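Local coordinates for enoyl-CoA hydratase/isomerase family protein (Bacillus anthracis, PDB 3KQF) that probably catalyses the reversible hydration of 2-enoyl-CoA thioesters to 3-hydroxyacyl-CoA, as an enoyl-CoA hydratase of the crotonase family, at residues A[22-27]-A[39-44]; A[184-189]-A[194-199]. All coordinates share one frame; numbering follows the deposited sequence.

Contact 1: residues A[22-27]-A[39-44]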
loop_
_atom_site.group_PDB
_atom_site.type_symbol
_atom_site.label_atom_id
_atom_site.label_comp_id
_atom_site.label_asym_id
_atom_site.label_seq_id
_atom_site.Cartn_x
_atom_site.Cartn_y
_atom_site.Cartn_z
ATOM N N ILE A 22 11.905 11.587 23.694
ATOM C CA ILE A 22 13.274 11.866 23.314
ATOM C C ILE A 22 13.253 13.050 22.349
ATOM O O ILE A 22 12.535 13.013 21.357
ATOM C CB ILE A 22 13.911 10.671 22.589
ATOM C CG1 ILE A 22 13.828 9.405 23.454
ATOM C CG2 ILE A 22 15.351 10.994 22.239
ATOM C CD1 ILE A 22 14.323 8.155 22.764
ATOM N N SER A 23 14.005 14.104 22.654
ATOM C CA SER A 23 14.033 15.286 21.799
ATOM C C SER A 23 15.426 15.552 21.227
ATOM O O SER A 23 16.394 15.713 21.993
ATOM C CB SER A 23 13.594 16.525 22.587
ATOM O OG SER A 23 12.334 16.368 23.198
ATOM N N LEU A 24 15.551 15.594 19.900
ATOM C CA LEU A 24 16.834 15.969 19.296
ATOM C C LEU A 24 17.061 17.402 19.785
ATOM O O LEU A 24 16.156 18.231 19.706
ATOM C CB LEU A 24 16.810 15.885 17.771
ATOM C CG LEU A 24 16.425 14.541 17.157
ATOM C CD1 LEU A 24 16.514 14.607 15.644
ATOM C CD2 LEU A 24 17.292 13.394 17.678
ATOM N N ASN A 25 18.260 17.687 20.289
ATOM C CA ASN A 25 18.552 18.980 20.904
ATOM C C ASN A 25 19.776 19.713 20.349
ATOM O O ASN A 25 20.755 19.953 21.063
ATOM C CB ASN A 25 18.715 18.784 22.419
ATOM C CG ASN A 25 18.710 20.095 23.187
ATOM O OD1 ASN A 25 18.070 21.070 22.779
ATOM N ND2 ASN A 25 19.408 20.118 24.327
ATOM N N ARG A 26 19.691 20.075 19.075
ATOM C CA ARG A 26 20.713 20.831 18.394
ATOM C C ARG A 26 19.996 21.895 17.565
ATOM O O ARG A 26 20.155 21.944 16.353
ATOM C CB ARG A 26 21.543 19.931 17.483
ATOM C CG ARG A 26 22.269 18.792 18.161
ATOM C CD ARG A 26 23.220 18.165 17.135
ATOM N NE ARG A 26 24.335 19.061 16.844
ATOM C CZ ARG A 26 24.996 19.124 15.691
ATOM N NH1 ARG A 26 24.621 18.387 14.640
ATOM N NH2 ARG A 26 26.007 19.982 15.566
ATOM N N GLU A 27 19.203 22.741 18.226
ATOM C CA GLU A 27 18.416 23.776 17.521
ATOM C C GLU A 27 19.213 24.651 16.555
ATOM O O GLU A 27 18.751 24.903 15.436
ATOM C CB GLU A 27 17.656 24.692 18.492
ATOM C CG GLU A 27 16.574 24.029 19.290
ATOM C CD GLU A 27 15.807 25.023 20.169
ATOM O OE1 GLU A 27 15.555 26.172 19.729
ATOM O OE2 GLU A 27 15.445 24.638 21.297
ATOM N N GLU A 39 25.554 8.778 18.560
ATOM C CA GLU A 39 26.117 8.014 19.693
ATOM C C GLU A 39 25.201 8.085 20.924
ATOM O O GLU A 39 24.883 7.057 21.528
ATOM C CB GLU A 39 27.507 8.555 20.059
ATOM C CG GLU A 39 28.132 7.979 21.340
ATOM C CD GLU A 39 28.476 6.508 21.240
ATOM O OE1 GLU A 39 28.481 5.961 20.111
ATOM O OE2 GLU A 39 28.766 5.903 22.297
ATOM N N GLU A 40 24.792 9.299 21.292
ATOM C CA GLU A 40 23.895 9.501 22.440
ATOM C C GLU A 40 22.529 8.851 22.244
ATOM O O GLU A 40 21.958 8.270 23.188
ATOM C CB GLU A 40 23.713 10.995 22.745
ATOM C CG GLU A 40 24.943 11.653 23.301
ATOM C CD GLU A 40 24.749 13.117 23.645
ATOM O OE1 GLU A 40 23.692 13.685 23.322
ATOM O OE2 GLU A 40 25.666 13.703 24.270
ATOM N N LEU A 41 21.996 8.965 21.032
ATOM C CA LEU A 41 20.709 8.394 20.716
ATOM C C LEU A 41 20.774 6.866 20.806
ATOM O O LEU A 41 19.899 6.250 21.391
ATOM C CB LEU A 41 20.221 8.886 19.346
ATOM C CG LEU A 41 18.799 8.536 18.931
ATOM C CD1 LEU A 41 17.761 8.904 20.006
ATOM C CD2 LEU A 41 18.490 9.251 17.605
ATOM N N GLN A 42 21.826 6.254 20.262
ATOM C CA GLN A 42 21.978 4.803 20.354
ATOM C C GLN A 42 22.061 4.331 21.811
ATOM O O GLN A 42 21.512 3.300 22.156
ATOM C CB GLN A 42 23.210 4.320 19.583
ATOM C CG GLN A 42 23.120 4.474 18.056
ATOM C CD GLN A 42 24.331 3.895 17.331
ATOM O OE1 GLN A 42 25.272 3.426 17.958
ATOM N NE2 GLN A 42 24.307 3.934 15.998
ATOM N N ASN A 43 22.775 5.076 22.655
ATOM C CA ASN A 43 22.910 4.707 24.065
ATOM C C ASN A 43 21.555 4.748 24.784
ATOM O O ASN A 43 21.238 3.847 25.553
ATOM C CB ASN A 43 23.935 5.604 24.772
ATOM C CG ASN A 43 25.350 5.442 24.211
ATOM O OD1 ASN A 43 25.644 4.486 23.498
ATOM N ND2 ASN A 43 26.235 6.374 24.555
ATOM N N ILE A 44 20.757 5.788 24.537
ATOM C CA ILE A 44 19.441 5.891 25.181
ATOM C C ILE A 44 18.491 4.827 24.614
ATOM O O ILE A 44 17.687 4.266 25.351
ATOM C CB ILE A 44 18.814 7.298 25.066
ATOM C CG1 ILE A 44 17.475 7.345 25.815
ATOM C CG2 ILE A 44 18.599 7.682 23.625
ATOM C CD1 ILE A 44 17.572 7.034 27.285
#

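Contact 2: residues A[184-189]-A[194-199]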
loop_
_atom_site.group_PDB
_atom_site.type_symbol
_atom_site.label_atom_id
_atom_site.label_comp_id
_atom_site.label_asym_id
_atom_site.label_seq_id
_atom_site.Cartn_x
_atom_site.Cartn_y
_atom_site.Cartn_z
ATOM N N VAL A 184 2.030 10.858 6.855
ATOM C CA VAL A 184 1.811 11.164 8.278
ATOM C C VAL A 184 0.354 10.797 8.599
ATOM O O VAL A 184 -0.545 10.919 7.743
ATOM C CB VAL A 184 2.158 12.607 8.674
ATOM C CG1 VAL A 184 3.629 12.911 8.304
ATOM C CG2 VAL A 184 1.183 13.601 8.056
ATOM N N GLU A 185 0.131 10.321 9.818
ATOM C CA GLU A 185 -1.184 9.833 10.232
ATOM C C GLU A 185 -2.069 10.891 10.877
ATOM O O GLU A 185 -3.298 10.754 10.860
ATOM C CB GLU A 185 -1.032 8.594 11.135
ATOM C CG GLU A 185 -0.575 7.306 10.375
ATOM C CD GLU A 185 0.885 7.313 9.934
ATOM O OE1 GLU A 185 1.724 8.047 10.525
ATOM O OE2 GLU A 185 1.213 6.544 8.993
ATOM N N PHE A 186 -1.446 11.924 11.448
ATOM C CA PHE A 186 -2.170 13.056 12.055
ATOM C C PHE A 186 -1.475 14.387 11.727
ATOM O O PHE A 186 -0.248 14.429 11.560
ATOM C CB PHE A 186 -2.205 12.927 13.581
ATOM C CG PHE A 186 -2.822 11.643 14.074
ATOM C CD1 PHE A 186 -4.186 11.571 14.361
ATOM C CD2 PHE A 186 -2.045 10.521 14.254
ATOM C CE1 PHE A 186 -4.756 10.381 14.827
ATOM C CE2 PHE A 186 -2.608 9.319 14.727
ATOM C CZ PHE A 186 -3.953 9.246 14.991
ATOM N N VAL A 187 -2.261 15.455 11.635
ATOM C CA VAL A 187 -1.736 16.811 11.468
ATOM C C VAL A 187 -2.446 17.714 12.476
ATOM O O VAL A 187 -3.677 17.695 12.566
ATOM C CB VAL A 187 -1.865 17.349 10.012
ATOM C CG1 VAL A 187 -1.391 18.793 9.956
ATOM C CG2 VAL A 187 -1.051 16.502 9.065
ATOM N N VAL A 188 -1.665 18.446 13.267
ATOM C CA VAL A 188 -2.188 19.356 14.279
ATOM C C VAL A 188 -1.364 20.646 14.299
ATOM O O VAL A 188 -0.246 20.674 13.796
ATOM C CB VAL A 188 -2.149 18.716 15.700
ATOM C CG1 VAL A 188 -2.894 17.408 15.712
ATOM C CG2 VAL A 188 -0.700 18.501 16.171
ATOM N N PRO A 189 -1.903 21.721 14.895
ATOM C CA PRO A 189 -1.138 22.973 14.968
ATOM C C PRO A 189 0.136 22.758 15.770
ATOM O O PRO A 189 0.121 21.974 16.722
ATOM C CB PRO A 189 -2.092 23.933 15.697
ATOM C CG PRO A 189 -3.417 23.337 15.539
ATOM C CD PRO A 189 -3.254 21.869 15.451
ATOM N N GLU A 194 2.789 18.741 20.984
ATOM C CA GLU A 194 3.200 17.998 22.162
ATOM C C GLU A 194 2.030 17.350 22.900
ATOM O O GLU A 194 2.114 16.178 23.257
ATOM C CB GLU A 194 3.982 18.894 23.115
ATOM C CG GLU A 194 4.730 18.102 24.170
ATOM C CD GLU A 194 5.649 18.972 24.995
ATOM O OE1 GLU A 194 5.153 19.891 25.681
ATOM O OE2 GLU A 194 6.869 18.709 24.972
ATOM N N GLU A 195 0.941 18.084 23.137
ATOM C CA GLU A 195 -0.175 17.475 23.874
ATOM C C GLU A 195 -0.858 16.377 23.054
ATOM O O GLU A 195 -1.272 15.379 23.612
ATOM C CB GLU A 195 -1.196 18.485 24.451
ATOM C CG GLU A 195 -2.202 19.099 23.503
ATOM C CD GLU A 195 -3.307 19.873 24.254
ATOM O OE1 GLU A 195 -3.371 19.782 25.507
ATOM O OE2 GLU A 195 -4.121 20.553 23.592
ATOM N N LYS A 196 -0.944 16.544 21.738
ATOM C CA LYS A 196 -1.547 15.510 20.888
ATOM C C LYS A 196 -0.718 14.200 20.948
ATOM O O LYS A 196 -1.278 13.094 21.023
ATOM C CB LYS A 196 -1.641 15.997 19.446
ATOM C CG LYS A 196 -2.324 15.007 18.456
ATOM C CD LYS A 196 -3.808 14.834 18.768
ATOM C CE LYS A 196 -4.519 14.016 17.695
ATOM N NZ LYS A 196 -5.981 13.891 17.970
ATOM N N ALA A 197 0.610 14.317 20.874
ATOM C CA ALA A 197 1.474 13.131 20.950
ATOM C C ALA A 197 1.362 12.467 22.319
ATOM O O ALA A 197 1.316 11.247 22.423
ATOM C CB ALA A 197 2.935 13.492 20.657
ATOM N N ILE A 198 1.307 13.266 23.367
ATOM C CA ILE A 198 1.182 12.718 24.720
ATOM C C ILE A 198 -0.164 12.030 24.912
ATOM O O ILE A 198 -0.231 10.963 25.508
ATOM C CB ILE A 198 1.393 13.783 25.790
ATOM C CG1 ILE A 198 2.860 14.185 25.826
ATOM C CG2 ILE A 198 0.962 13.264 27.179
ATOM C CD1 ILE A 198 3.150 15.363 26.739
ATOM N N GLU A 199 -1.234 12.627 24.412
ATOM C CA GLU A 199 -2.548 12.000 24.602
ATOM C C GLU A 199 -2.690 10.672 23.840
ATOM O O GLU A 199 -3.265 9.723 24.380
ATOM C CB GLU A 199 -3.699 12.992 24.410
ATOM C CG GLU A 199 -3.765 13.945 25.623
ATOM C CD GLU A 199 -4.864 14.978 25.563
ATOM O OE1 GLU A 199 -5.727 14.899 24.664
ATOM O OE2 GLU A 199 -4.862 15.877 26.436
#

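Contact 1: residues A[22-27]-A[39-44]
Leu41 reaches across to Ile22 and Leu24 with its two methyl groups, dividing them between the two strand residues. Leu41 CB and CG lie too far back to touch, at 6.0 and 5.4 Å from Ile22 CG2, and the contact begins only at the branch. From there Leu41 CD1 comes within 3.9 Å of Ile22 CG2, the two side chains slanting across each other, while Leu41 CD2 turns to Leu24 and stops 4.3 Å from Leu24 CD2. With CG set anti to the backbone N (chi1 -172°), the leucine leaves the helix in a direction that lets its branch extend to the strand. Ile22 spreads its own branches too: Ile22 CD1 approaches Ile44 CG2 at 4.4 Å, a looser touch and a less certain one, since Ile44 has two modelled conformers. All four side chains are buried, and no hydrogen bond joins the segments, so apolar packing makes this contact. Thr94 of helix 81-99 also touches Leu41, and Ile22 packs on Val57 and Leu59. The axes, 10.8 Å apart and antiparallel at 174°, fit a helix laid on a sheet: the first half of the beta-alpha-beta crossover from strand 19-24 through helix 35-49 to strand 56-61 in the crotonase fold.

Contact 2: residues A[184-189]-A[194-199]
Lys196 has CG anti to its backbone N (chi1 -177°) and then bends at chi2 (67°), which lays its aliphatic chain over Val188 and carries the far end on to Phe186. On the strand, Val188 holds CG1 anti to its own carbonyl carbon (chi1 -56°), and this methyl is the one that meets the lysine. Val188 CG1 lies 3.7 Å from Lys196 CG and 4.1 Å from Lys196 CD, so the methyl sits against CG, with the carbons before and after it slightly more distant. Further along, Lys196 CE approaches Phe186 CD1 at 4.1 Å; the lysine chain runs roughly at right angles to the phenylalanine side chain and comes to the ring obliquely. The touching atoms are all carbons and no hydrogen bond crosses between the segments. The lysine thus contributes its methylenes, in a contact near the surface whose three residues are neither fully buried nor fully exposed. Phe186 has further neighbours: Ile128 and Ile200 pack against it, and Arg162 of the second subunit makes a cation-pi interaction with its ring. That arginine also donates a hydrogen bond from NH2 to Glu185 O, which places this strand beside a subunit boundary. The arrangement is a short beta-alpha connection, in which helix 193-206 folds back against strand 186-188, an edge strand, within this chain, of the six-stranded sheet of the crotonase fold.

Overall arrangement
Contacts 1 and 2 both pack a helix against a strand of the same six-stranded sheet, but at separate places: their centres are 21 Å apart and their nearest atoms about 6 Å, without touching. Strand 19-24 is second in the sheet order and strand 186-188 last, with strands 56-61, 105-109 and 126-130 between them. A salt bridge from Glu194 OE2 to Lys21 NZ nevertheless ties the helix of contact 2 to the strand of contact 1. Their surroundings differ: contact 1 is buried within one subunit, whereas the strand of contact 2 meets a second subunit of the three-chain assembly. Both are plain helix-on-sheet packing within the crotonase fold.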